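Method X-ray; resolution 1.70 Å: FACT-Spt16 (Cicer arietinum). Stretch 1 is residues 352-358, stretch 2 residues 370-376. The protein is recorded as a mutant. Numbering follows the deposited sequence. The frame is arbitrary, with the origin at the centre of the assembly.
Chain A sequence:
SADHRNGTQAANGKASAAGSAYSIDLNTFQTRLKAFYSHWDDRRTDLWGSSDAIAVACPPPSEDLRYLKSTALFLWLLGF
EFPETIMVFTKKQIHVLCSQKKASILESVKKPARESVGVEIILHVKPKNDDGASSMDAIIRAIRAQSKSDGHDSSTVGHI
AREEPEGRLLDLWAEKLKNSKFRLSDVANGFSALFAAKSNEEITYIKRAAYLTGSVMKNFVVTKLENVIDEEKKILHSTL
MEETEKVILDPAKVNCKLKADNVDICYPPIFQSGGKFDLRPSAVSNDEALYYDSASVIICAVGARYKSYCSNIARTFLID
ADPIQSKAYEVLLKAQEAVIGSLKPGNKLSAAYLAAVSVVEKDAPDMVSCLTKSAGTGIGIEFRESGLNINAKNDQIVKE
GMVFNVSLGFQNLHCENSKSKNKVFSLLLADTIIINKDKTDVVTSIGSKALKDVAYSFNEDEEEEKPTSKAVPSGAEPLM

Stretch 1 352-358: AYLAAVS
Stretch 2, residues 370-376: CLTKSAG

Tyr353 of a helix hydrogen-bonds and packs against an irregular segment, and Ala356 and Val357 add a small apolar patch with its Leu371; the contact buries 270 Å², both sides summed. Residues 352-358 lie within a longer helix, with phi/psi near -63/-40, whereas 370-376 is largely irregular: Leu371 and Thr372 are extended (-67/139 and -59/148), Lys373 has helical backbone angles (-78/-12), a kink in an otherwise extended path, Ser374 extends again (-124/150) and Ala375 follows at -108/14. The two stretches run in opposite senses, with CA-CA distances of 6.1 Å for Tyr353-Ala375 and 7.8 Å for Val357-Leu371. Tyr353, Ala356, Leu371 and Ala375 are buried; the other stretch covers Tyr353 most (104 Å²), then Leu371 (60 Å²).

Tyr353 points toward the segment with chi1 t (179°) and chi2 81°, so its ring lies along the backbone from Ala375 back to Thr372. At the tip, Tyr353 OH donates to Thr372 O at 2.8 Å, satisfying a carbonyl in this non-repetitive stretch. A water donates to Tyr353 OH at 2.7 Å and accepts a weak bond from Lys373 NZ at 3.4 Å. Lys373 is exposed; its CA-to-CB bond points away, and its side chain has rotamer m, m, t, t. Along the ring, Tyr353 CE1 lies 3.4 Å from Lys373 O, and Tyr353 CD1 is 3.8 Å from both Ala375 N, at the ring edge, and Ala375 CB. The small alanine side chain fits this close approach.

Leu371 (chi1 t, -170°; chi2 p, 70°) supplies the other apolar contact: its CD2 sits 4.1 Å from Val357 CG2, 4.3 Å from Ala356 CB and 4.5 Å from Tyr353 CZ. Val357 adopts chi1 t (178°), and the short Ala356 side chain lets the leucine approach the helix.

Locally within the segment, Thr372 OG1 (chi1 p) donates to Ser374 O at 2.8 Å, and Gly376 N to Ser374 OG (chi1 t) at 3.0 Å. Gly376, at 127/-168, has a conformation that calls for glycine.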

# COMPACT_ATOMS: atom_id res chain seq x y z
N ALA A 352 19.63 0.62 2.13
CA ALA A 352 18.88 1.86 2.27
C ALA A 352 18.40 2.05 3.70
O ALA A 352 18.49 3.15 4.25
CB ALA A 352 17.70 1.88 1.30
N TYR A 353 17.90 0.98 4.31
CA TYR A 353 17.52 1.05 5.72
C TYR A 353 18.74 1.35 6.60
O TYR A 353 18.69 2.23 7.47
CB TYR A 353 16.80 -0.23 6.18
CG TYR A 353 16.44 -0.14 7.66
CD1 TYR A 353 15.32 0.56 8.08
CD2 TYR A 353 17.26 -0.71 8.61
CE1 TYR A 353 15.00 0.66 9.44
CE2 TYR A 353 16.96 -0.61 9.96
CZ TYR A 353 15.84 0.08 10.37
OH TYR A 353 15.56 0.17 11.73
N LEU A 354 19.83 0.63 6.38
CA LEU A 354 21.02 0.81 7.20
C LEU A 354 21.65 2.19 7.01
O LEU A 354 22.40 2.65 7.87
CB LEU A 354 22.03 -0.31 6.96
CG LEU A 354 21.56 -1.66 7.50
CD1 LEU A 354 22.45 -2.79 7.02
CD2 LEU A 354 21.52 -1.62 9.03
N ALA A 355 21.34 2.85 5.90
CA ALA A 355 21.78 4.23 5.70
C ALA A 355 21.15 5.16 6.75
O ALA A 355 21.81 6.09 7.23
CB ALA A 355 21.44 4.71 4.29
N ALA A 356 19.90 4.89 7.11
CA ALA A 356 19.22 5.62 8.18
C ALA A 356 19.86 5.31 9.53
O ALA A 356 20.11 6.22 10.32
CB ALA A 356 17.74 5.27 8.23
N VAL A 357 20.08 4.03 9.80
CA VAL A 357 20.72 3.62 11.06
C VAL A 357 22.07 4.32 11.22
O VAL A 357 22.40 4.81 12.30
CB VAL A 357 20.90 2.09 11.12
CG1 VAL A 357 21.61 1.68 12.41
CG2 VAL A 357 19.54 1.40 11.02
N SER A 358 22.85 4.38 10.14
CA SER A 358 24.17 5.00 10.19
C SER A 358 24.10 6.47 10.57
O SER A 358 24.96 6.99 11.30
CB SER A 358 24.90 4.84 8.85
OG SER A 358 25.22 3.48 8.60
N CYS A 370 15.19 3.79 19.24
CA CYS A 370 13.83 4.26 19.03
C CYS A 370 13.46 4.35 17.56
O CYS A 370 12.31 4.62 17.24
CB CYS A 370 13.61 5.62 19.68
SG CYS A 370 13.70 5.58 21.50
N LEU A 371 14.43 4.13 16.68
CA LEU A 371 14.16 4.22 15.25
C LEU A 371 13.23 3.08 14.87
O LEU A 371 13.39 1.96 15.38
CB LEU A 371 15.46 4.14 14.45
CG LEU A 371 15.38 4.45 12.95
CD1 LEU A 371 15.10 5.93 12.74
CD2 LEU A 371 16.67 4.04 12.26
N THR A 372 12.25 3.35 14.01
CA THR A 372 11.34 2.31 13.54
C THR A 372 12.16 1.23 12.85
O THR A 372 13.22 1.51 12.27
CB THR A 372 10.25 2.87 12.60
OG1 THR A 372 10.86 3.62 11.54
CG2 THR A 372 9.30 3.80 13.35
N LYS A 373 11.70 -0.02 12.94
CA LYS A 373 12.45 -1.15 12.40
C LYS A 373 12.31 -1.24 10.88
O LYS A 373 13.03 -1.99 10.23
CB LYS A 373 12.02 -2.46 13.05
CG LYS A 373 12.23 -2.52 14.55
CD LYS A 373 13.68 -2.21 14.94
CE LYS A 373 13.87 -2.28 16.45
NZ LYS A 373 15.19 -1.75 16.88
N SER A 374 11.36 -0.49 10.34
CA SER A 374 11.17 -0.40 8.90
C SER A 374 11.26 1.06 8.48
O SER A 374 10.93 1.95 9.27
CB SER A 374 9.81 -0.99 8.51
OG SER A 374 9.50 -0.76 7.15
N ALA A 375 11.73 1.30 7.26
CA ALA A 375 11.72 2.64 6.69
C ALA A 375 10.65 2.75 5.59
O ALA A 375 10.65 3.70 4.81
CB ALA A 375 13.10 3.00 6.13
N GLY A 376 9.75 1.78 5.54
CA GLY A 376 8.64 1.85 4.61
C GLY A 376 8.51 0.62 3.74
O GLY A 376 9.13 -0.42 4.02
O HOH W 1 16.67 -0.40 14.14